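Local coordinates for protein dehydroquinate synthase (Thermus thermophilus, PDB 1UJN) that probably converts 3-deoxy-D-arabino-heptulosonate 7-phosphate to 3-dehydroquinate with release of phosphate, the second of seven steps to chorismate, using NAD and one zinc or cobalt ion per subunit, at residues E18-E23 and Y153-A158; A31-D36 and L89-G94; V10-L15 and A126-K131. All blocks are in the same frame, centred on the assembly; numbering follows the deposited sequence.

Interaction 1 (E18-E23 and Y153-A158)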
loop_
_atom_site.group_PDB
_atom_site.type_symbol
_atom_site.label_atom_id
_atom_site.label_comp_id
_atom_site.label_asym_id
_atom_site.label_seq_id
_atom_site.Cartn_x
_atom_site.Cartn_y
_atom_site.Cartn_z
ATOM N N GLU A 18 -32.812 -1.649 -0.664
ATOM C CA GLU A 18 -33.150 -1.991 -2.039
ATOM C C GLU A 18 -33.150 -0.727 -2.879
ATOM O O GLU A 18 -33.894 0.214 -2.606
ATOM C CB GLU A 18 -34.514 -2.680 -2.099
ATOM C CG GLU A 18 -34.512 -4.064 -1.465
ATOM C CD GLU A 18 -35.856 -4.762 -1.556
ATOM O OE1 GLU A 18 -36.444 -4.786 -2.660
ATOM O OE2 GLU A 18 -36.316 -5.295 -0.524
ATOM N N GLY A 19 -32.297 -0.713 -3.896
ATOM C CA GLY A 19 -32.191 0.441 -4.764
ATOM C C GLY A 19 -31.021 1.310 -4.350
ATOM O O GLY A 19 -31.080 2.530 -4.462
ATOM N N VAL A 20 -29.953 0.690 -3.860
ATOM C CA VAL A 20 -28.780 1.453 -3.437
ATOM C C VAL A 20 -28.061 2.174 -4.586
ATOM O O VAL A 20 -27.417 3.198 -4.367
ATOM C CB VAL A 20 -27.762 0.556 -2.687
ATOM C CG1 VAL A 20 -28.417 -0.030 -1.443
ATOM C CG2 VAL A 20 -27.247 -0.552 -3.601
ATOM N N LEU A 21 -28.169 1.655 -5.805
ATOM C CA LEU A 21 -27.504 2.295 -6.945
ATOM C C LEU A 21 -27.913 3.748 -7.161
ATOM O O LEU A 21 -27.105 4.564 -7.606
ATOM C CB LEU A 21 -27.754 1.505 -8.232
ATOM C CG LEU A 21 -26.860 0.286 -8.459
ATOM C CD1 LEU A 21 -27.277 -0.414 -9.740
ATOM C CD2 LEU A 21 -25.398 0.719 -8.550
ATOM N N LYS A 22 -29.163 4.073 -6.843
ATOM C CA LYS A 22 -29.659 5.437 -7.006
ATOM C C LYS A 22 -28.939 6.390 -6.050
ATOM O O LYS A 22 -28.916 7.602 -6.266
ATOM C CB LYS A 22 -31.162 5.491 -6.719
ATOM C CG LYS A 22 -31.478 5.641 -5.238
ATOM C CD LYS A 22 -32.970 5.626 -4.961
ATOM C CE LYS A 22 -33.243 5.366 -3.490
ATOM N NZ LYS A 22 -32.701 4.053 -3.043
ATOM N N GLU A 23 -28.359 5.837 -4.989
ATOM C CA GLU A 23 -27.662 6.639 -3.987
ATOM C C GLU A 23 -26.175 6.855 -4.263
ATOM O O GLU A 23 -25.505 7.579 -3.530
ATOM C CB GLU A 23 -27.821 5.992 -2.610
ATOM C CG GLU A 23 -29.259 5.962 -2.121
ATOM C CD GLU A 23 -29.854 7.351 -2.028
ATOM O OE1 GLU A 23 -29.332 8.169 -1.241
ATOM O OE2 GLU A 23 -30.837 7.630 -2.746
ATOM N N TYR A 153 -22.121 0.168 -0.941
ATOM C CA TYR A 153 -23.520 0.079 -1.345
ATOM C C TYR A 153 -23.961 -1.372 -1.384
ATOM O O TYR A 153 -23.607 -2.110 -2.304
ATOM C CB TYR A 153 -23.673 0.747 -2.715
ATOM C CG TYR A 153 -23.262 2.205 -2.670
ATOM C CD1 TYR A 153 -24.184 3.195 -2.332
ATOM C CD2 TYR A 153 -21.926 2.584 -2.849
ATOM C CE1 TYR A 153 -23.787 4.525 -2.165
ATOM C CE2 TYR A 153 -21.520 3.909 -2.677
ATOM C CZ TYR A 153 -22.456 4.869 -2.333
ATOM O OH TYR A 153 -22.070 6.174 -2.113
ATOM N N ALA A 154 -24.731 -1.761 -0.367
ATOM C CA ALA A 154 -25.230 -3.126 -0.207
ATOM C C ALA A 154 -26.656 -3.276 -0.709
ATOM O O ALA A 154 -27.612 -2.906 -0.021
ATOM C CB ALA A 154 -25.152 -3.540 1.264
ATOM N N GLU A 155 -26.778 -3.817 -1.913
ATOM C CA GLU A 155 -28.067 -4.041 -2.553
ATOM C C GLU A 155 -28.605 -5.367 -2.046
ATOM O O GLU A 155 -28.115 -6.424 -2.431
ATOM C CB GLU A 155 -27.883 -4.099 -4.069
ATOM C CG GLU A 155 -29.147 -4.440 -4.836
ATOM C CD GLU A 155 -30.305 -3.552 -4.452
ATOM O OE1 GLU A 155 -30.191 -2.315 -4.611
ATOM O OE2 GLU A 155 -31.330 -4.092 -3.984
ATOM N N LEU A 156 -29.614 -5.309 -1.187
ATOM C CA LEU A 156 -30.185 -6.523 -0.619
ATOM C C LEU A 156 -30.773 -7.470 -1.668
ATOM O O LEU A 156 -30.805 -8.678 -1.464
ATOM C CB LEU A 156 -31.235 -6.151 0.437
ATOM C CG LEU A 156 -30.657 -5.294 1.573
ATOM C CD1 LEU A 156 -31.742 -4.952 2.583
ATOM C CD2 LEU A 156 -29.517 -6.044 2.253
ATOM N N ARG A 157 -31.223 -6.933 -2.797
ATOM C CA ARG A 157 -31.777 -7.804 -3.818
ATOM C C ARG A 157 -30.721 -8.781 -4.314
ATOM O O ARG A 157 -31.019 -9.828 -4.874
ATOM C CB ARG A 157 -32.265 -6.932 -4.975
ATOM C CG ARG A 157 -32.913 -7.755 -6.089
ATOM C CD ARG A 157 -33.655 -6.872 -7.098
ATOM N NE ARG A 157 -32.857 -5.691 -7.436
ATOM C CZ ARG A 157 -31.973 -5.812 -8.445
ATOM N NH1 ARG A 157 -31.855 -6.958 -9.091
ATOM N NH2 ARG A 157 -31.218 -4.764 -8.792
ATOM N N ALA A 158 -29.452 -8.463 -4.064
ATOM C CA ALA A 158 -28.359 -9.340 -4.466
ATOM C C ALA A 158 -28.158 -10.540 -3.537
ATOM O O ALA A 158 -27.574 -11.542 -3.939
ATOM C CB ALA A 158 -27.062 -8.535 -4.568
HETATM O O HOH W 1 -29.229 -1.244 -6.731
HETATM O O HOH W 2 -23.910 8.029 -1.378
#

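Interaction 2 (A31-D36 and L89-G94)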
loop_
_atom_site.group_PDB
_atom_site.type_symbol
_atom_site.label_atom_id
_atom_site.label_comp_id
_atom_site.label_asym_id
_atom_site.label_seq_id
_atom_site.Cartn_x
_atom_site.Cartn_y
_atom_site.Cartn_z
ATOM N N ALA A 31 -13.440 4.928 -15.000
ATOM C CA ALA A 31 -13.739 3.852 -14.061
ATOM C C ALA A 31 -13.635 2.461 -14.669
ATOM O O ALA A 31 -13.634 2.293 -15.891
ATOM C CB ALA A 31 -15.143 4.061 -13.483
ATOM N N ALA A 32 -13.545 1.464 -13.795
ATOM C CA ALA A 32 -13.467 0.070 -14.199
ATOM C C ALA A 32 -14.215 -0.699 -13.119
ATOM O O ALA A 32 -14.305 -0.235 -11.980
ATOM C CB ALA A 32 -12.012 -0.384 -14.272
ATOM N N LEU A 33 -14.760 -1.858 -13.468
ATOM C CA LEU A 33 -15.514 -2.635 -12.498
ATOM C C LEU A 33 -15.038 -4.082 -12.475
ATOM O O LEU A 33 -14.954 -4.739 -13.509
ATOM C CB LEU A 33 -17.020 -2.561 -12.819
ATOM C CG LEU A 33 -18.026 -3.174 -11.832
ATOM C CD1 LEU A 33 -19.396 -2.527 -12.034
ATOM C CD2 LEU A 33 -18.106 -4.689 -12.033
ATOM N N LEU A 34 -14.703 -4.548 -11.274
ATOM C CA LEU A 34 -14.236 -5.906 -11.028
ATOM C C LEU A 34 -15.388 -6.629 -10.323
ATOM O O LEU A 34 -15.964 -6.095 -9.368
ATOM C CB LEU A 34 -13.009 -5.853 -10.110
ATOM C CG LEU A 34 -12.262 -7.147 -9.810
ATOM C CD1 LEU A 34 -11.586 -7.632 -11.087
ATOM C CD2 LEU A 34 -11.222 -6.909 -8.707
ATOM N N PHE A 35 -15.720 -7.841 -10.766
ATOM C CA PHE A 35 -16.833 -8.566 -10.155
ATOM C C PHE A 35 -16.665 -10.080 -10.053
ATOM O O PHE A 35 -15.915 -10.688 -10.808
ATOM C CB PHE A 35 -18.123 -8.270 -10.932
ATOM C CG PHE A 35 -18.128 -8.818 -12.343
ATOM C CD1 PHE A 35 -18.643 -10.084 -12.614
ATOM C CD2 PHE A 35 -17.613 -8.067 -13.395
ATOM C CE1 PHE A 35 -18.647 -10.595 -13.914
ATOM C CE2 PHE A 35 -17.610 -8.567 -14.701
ATOM C CZ PHE A 35 -18.130 -9.835 -14.961
ATOM N N ASP A 36 -17.385 -10.666 -9.099
ATOM C CA ASP A 36 -17.397 -12.108 -8.878
ATOM C C ASP A 36 -18.352 -12.636 -9.954
ATOM O O ASP A 36 -19.487 -12.187 -10.026
ATOM C CB ASP A 36 -17.964 -12.405 -7.483
ATOM C CG ASP A 36 -18.054 -13.893 -7.183
ATOM O OD1 ASP A 36 -18.302 -14.685 -8.114
ATOM O OD2 ASP A 36 -17.891 -14.270 -6.003
ATOM N N LEU A 89 -14.712 -0.046 -9.189
ATOM C CA LEU A 89 -15.932 -0.511 -8.541
ATOM C C LEU A 89 -15.758 -2.008 -8.301
ATOM O O LEU A 89 -15.313 -2.741 -9.186
ATOM C CB LEU A 89 -17.158 -0.239 -9.425
ATOM C CG LEU A 89 -17.560 1.235 -9.566
ATOM C CD1 LEU A 89 -16.569 1.981 -10.451
ATOM C CD2 LEU A 89 -18.958 1.310 -10.175
ATOM N N VAL A 90 -16.082 -2.463 -7.096
ATOM C CA VAL A 90 -15.909 -3.873 -6.778
ATOM C C VAL A 90 -17.215 -4.505 -6.336
ATOM O O VAL A 90 -17.799 -4.115 -5.319
ATOM C CB VAL A 90 -14.836 -4.059 -5.677
ATOM C CG1 VAL A 90 -14.503 -5.531 -5.523
ATOM C CG2 VAL A 90 -13.578 -3.265 -6.038
ATOM N N VAL A 91 -17.663 -5.494 -7.103
ATOM C CA VAL A 91 -18.926 -6.168 -6.831
ATOM C C VAL A 91 -18.694 -7.640 -6.507
ATOM O O VAL A 91 -18.269 -8.414 -7.364
ATOM C CB VAL A 91 -19.866 -6.062 -8.052
ATOM C CG1 VAL A 91 -21.247 -6.617 -7.701
ATOM C CG2 VAL A 91 -19.960 -4.602 -8.521
ATOM N N GLY A 92 -18.974 -8.017 -5.262
ATOM C CA GLY A 92 -18.780 -9.397 -4.854
ATOM C C GLY A 92 -18.717 -9.524 -3.346
ATOM O O GLY A 92 -19.099 -8.604 -2.618
ATOM N N GLY A 93 -18.223 -10.666 -2.880
ATOM C CA GLY A 93 -18.118 -10.904 -1.451
ATOM C C GLY A 93 -16.780 -10.461 -0.893
ATOM O O GLY A 93 -16.036 -9.739 -1.560
ATOM N N GLY A 94 -16.476 -10.915 0.324
ATOM C CA GLY A 94 -15.240 -10.550 0.993
ATOM C C GLY A 94 -13.942 -10.740 0.229
ATOM O O GLY A 94 -13.044 -9.902 0.312
HETATM O O HOH W 3 -17.123 -12.867 -4.142
#

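Interaction 3 (V10-L15 and A126-K131)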
loop_
_atom_site.group_PDB
_atom_site.type_symbol
_atom_site.label_atom_id
_atom_site.label_comp_id
_atom_site.label_asym_id
_atom_site.label_seq_id
_atom_site.Cartn_x
_atom_site.Cartn_y
_atom_site.Cartn_z
ATOM N N VAL A 10 -11.179 7.995 7.803
ATOM C CA VAL A 10 -11.593 8.577 6.530
ATOM C C VAL A 10 -13.106 8.409 6.419
ATOM O O VAL A 10 -13.626 7.307 6.587
ATOM C CB VAL A 10 -10.913 7.860 5.340
ATOM C CG1 VAL A 10 -11.361 8.481 4.026
ATOM C CG2 VAL A 10 -9.400 7.949 5.479
ATOM N N PRO A 11 -13.832 9.500 6.137
ATOM C CA PRO A 11 -15.289 9.420 6.021
ATOM C C PRO A 11 -15.856 8.867 4.718
ATOM O O PRO A 11 -15.353 9.140 3.625
ATOM C CB PRO A 11 -15.724 10.859 6.263
ATOM C CG PRO A 11 -14.626 11.629 5.607
ATOM C CD PRO A 11 -13.380 10.902 6.080
ATOM N N TYR A 12 -16.909 8.074 4.856
ATOM C CA TYR A 12 -17.613 7.504 3.717
ATOM C C TYR A 12 -18.934 6.918 4.202
ATOM O O TYR A 12 -19.071 6.539 5.366
ATOM C CB TYR A 12 -16.787 6.421 3.001
ATOM C CG TYR A 12 -16.475 5.189 3.819
ATOM C CD1 TYR A 12 -15.302 5.103 4.563
ATOM C CD2 TYR A 12 -17.340 4.090 3.819
ATOM C CE1 TYR A 12 -14.988 3.944 5.283
ATOM C CE2 TYR A 12 -17.044 2.932 4.539
ATOM C CZ TYR A 12 -15.864 2.868 5.265
ATOM O OH TYR A 12 -15.560 1.722 5.963
ATOM N N PRO A 13 -19.932 6.866 3.318
ATOM C CA PRO A 13 -21.259 6.331 3.630
ATOM C C PRO A 13 -21.374 4.837 3.341
ATOM O O PRO A 13 -20.676 4.306 2.476
ATOM C CB PRO A 13 -22.159 7.133 2.710
ATOM C CG PRO A 13 -21.317 7.178 1.454
ATOM C CD PRO A 13 -19.931 7.513 1.990
ATOM N N ILE A 14 -22.269 4.179 4.070
ATOM C CA ILE A 14 -22.549 2.761 3.876
ATOM C C ILE A 14 -24.063 2.703 3.715
ATOM O O ILE A 14 -24.803 3.050 4.640
ATOM C CB ILE A 14 -22.153 1.902 5.102
ATOM C CG1 ILE A 14 -20.633 1.898 5.283
ATOM C CG2 ILE A 14 -22.681 0.480 4.920
ATOM C CD1 ILE A 14 -20.169 1.232 6.575
ATOM N N LEU A 15 -24.519 2.290 2.539
ATOM C CA LEU A 15 -25.953 2.194 2.267
ATOM C C LEU A 15 -26.371 0.736 2.266
ATOM O O LEU A 15 -25.693 -0.107 1.685
ATOM C CB LEU A 15 -26.289 2.795 0.897
ATOM C CG LEU A 15 -26.312 4.318 0.732
ATOM C CD1 LEU A 15 -27.497 4.903 1.499
ATOM C CD2 LEU A 15 -24.997 4.902 1.228
ATOM N N ALA A 126 -16.771 -6.698 6.076
ATOM C CA ALA A 126 -15.873 -5.999 5.162
ATOM C C ALA A 126 -16.145 -4.513 4.903
ATOM O O ALA A 126 -15.283 -3.821 4.359
ATOM C CB ALA A 126 -15.812 -6.753 3.832
ATOM N N SER A 127 -17.316 -4.016 5.301
ATOM C CA SER A 127 -17.676 -2.616 5.070
ATOM C C SER A 127 -16.955 -1.607 5.955
ATOM O O SER A 127 -16.945 -0.411 5.652
ATOM C CB SER A 127 -19.185 -2.429 5.249
ATOM O OG SER A 127 -19.586 -2.860 6.544
ATOM N N VAL A 128 -16.366 -2.089 7.047
ATOM C CA VAL A 128 -15.659 -1.236 7.996
ATOM C C VAL A 128 -14.283 -1.807 8.328
ATOM O O VAL A 128 -14.121 -3.023 8.434
ATOM C CB VAL A 128 -16.464 -1.116 9.317
ATOM C CG1 VAL A 128 -15.746 -0.203 10.299
ATOM C CG2 VAL A 128 -17.873 -0.607 9.014
ATOM N N GLY A 129 -13.294 -0.930 8.482
ATOM C CA GLY A 129 -11.955 -1.391 8.829
ATOM C C GLY A 129 -10.861 -1.124 7.810
ATOM O O GLY A 129 -9.681 -1.052 8.162
ATOM N N GLY A 130 -11.249 -1.003 6.547
ATOM C CA GLY A 130 -10.290 -0.733 5.490
ATOM C C GLY A 130 -9.295 -1.846 5.198
ATOM O O GLY A 130 -8.322 -1.627 4.485
ATOM N N LYS A 131 -9.520 -3.036 5.746
ATOM C CA LYS A 131 -8.602 -4.147 5.501
ATOM C C LYS A 131 -8.730 -4.710 4.092
ATOM O O LYS A 131 -9.821 -5.064 3.660
ATOM C CB LYS A 131 -8.843 -5.282 6.485
ATOM C CG LYS A 131 -8.542 -4.942 7.923
ATOM C CD LYS A 131 -8.567 -6.205 8.762
ATOM C CE LYS A 131 -8.059 -5.938 10.168
ATOM N NZ LYS A 131 -7.986 -7.203 10.956
HETATM O O HOH W 4 -13.719 1.870 8.301
HETATM O O HOH W 5 -13.640 -0.496 5.235
#

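Interaction 1 (E18-E23 and Y153-A158)
The CA atoms of E18 and E155 are the nearest across the segments, 5.5 Å apart, where the turn after strand 12-17 passes the C-terminal end of the parallel strand 151-155 in the Rossmann-like N-terminal domain, predicted to bind NAD. E155 CG lies anti to its backbone N (chi1 175°), and the bend at chi2 brings CD back toward the peptide N-H groups of G19 and V20. E155 OE1 takes G19 N at 2.7 Å on the syn side, V20 N at 3.1 Å nearly along the C-O axis, and a water that accepts from L21 N. E155 OE2 accepts R157 N on the anti side. Backbone N-H groups hold both oxygens, which should restrict rotation of the carboxylate and help to stabilise its negative charge. At the backbone angles of G19 (phi 98°) a CB would be jammed against the carbonyl O of E18. V20 packs between the strand and the E155 carboxylate: V20 CG1 sits 3.3 Å from A154 O, and V20 CG2 meets Y153 CB at 3.9 Å and E155 CB. Farther along the turn a water donates to E23 O at 2.7 Å and lies in the ring plane of Y153, 2.7 Å from Y153 OH.

Interaction 2 (A31-D36 and L89-G94)
Two neighbouring parallel strands, 31-36 and 87-92, pair here through L33 with L89, L34 with V90 and F35 with V91; the axes of 31-36 and 89-92 approach to 4.7 Å, at 14° to each other. The hydrogen bonds alternate as parallel pairing requires: L89 N gives to A32 O, L34 N to L89 O, V91 N to L34 O and D36 N to V91 O. CA-H groups of L33, V90 and F35 add weaker contacts to carbonyls of the same ladder. On the face that carries L33, L89 and V91, the side chain of L33 stands across that of L89 at about a right angle. L33 CG, anti to its backbone N (chi1 -173°), lies 3.9 Å from L89 CB, while L33 CD2 reaches V91 CG2 at 4.0 Å. L89 CD1 in turn packs on A31 CB at 3.9 Å. An alanine in place of L33 removes CG and both CD methyls and would probably leave a gap between V91 CG2 and V46 of helix 40-50, with L89 CB losing its contact with CG. These strands belong to the Rossmann-like sheet of the N-terminal domain, with helix 40-50 over this face and helix 94-106, through L96, against L34 and V90 on the other. G92-G94 lead into helix 94-106 with G92 beside T118, predicted to bind NAD, consistent with a dinucleotide-binding strand-glycine-helix turn. Of the F35 side chain it is CB that meets V91, 3.6 Å from V91 O; the ring leads away to E40 and A43. A CB on G92 would be tight against D36 CB and jammed against the carbonyl O of V91. D36 OD1 binds R38 N, and D36 OD2 takes a water at 2.5 Å that accepts from G93 N, the N-cap residue of helix 94-106.

Interaction 3 (V10-L15 and A126-K131)
Y12, at the start of strand 12-17, reaches across to the loop after helix 120-126 with the tip of its side chain. Its CG lies between the backbone N and the carbonyl carbon (chi1 64°), on the side of the loop 126-131, and Y12 OH gives a short hydrogen bond of 2.6 Å to S127 O. That oxygen sits at the ring edge, in the ring plane, while the OH is tilted 16° from the carbonyl plane. Two waters donate to the same OH, each at 3.0 Å; one accepts from G129 N and the other from G130 N, both at 2.8 Å. The phenol oxygen is thus held by three partners, and the waters carry its grip along the loop to two further peptides. Two residues on, I14 CD1 lies 3.7 Å from S127 O, the oxygen Y12 binds, and 3.8 Å from V128 CG2, the I14 and V128 side chains crossing at about a right angle. V207 of helix 199-216 packs on both I14 and S127, while S127 OG is bonded to I123 O of helix 120-126. G129 and G130 have positive phi in the turn that leads to K131, which is predicted to bind NAD and also packs on R109 of the second subunit. The arrangement fastens the strand 12-17 side of the Rossmann-like sheet to the glycine-bearing loop leading into the probable NAD site of a dehydroquinate synthase.

How the interactions relate
All three interactions reach one mixed sheet in the N-terminal half of the chain, with centres 14 to 16 Å apart. Interactions 1 and 3 touch: strands 12-17 and 151-155 are neighbours, A154 N lies 2.8 Å from L15 O, probably hydrogen-bonded, and Y153 and E23 pack on L15. Interaction 2 lies further across the sheet, beyond strand 112-117, its nearest atoms about 7 Å from interaction 1 and about 5 Å from interaction 3. Along the chain, segments 10-15 and 18-23 come first, both strands of interaction 2 next, then 126-131 and 153-158, so interactions 1 and 3 interlock around it. Together they join early strands and a turn to later strands and a loop of a domain predicted to bind NAD.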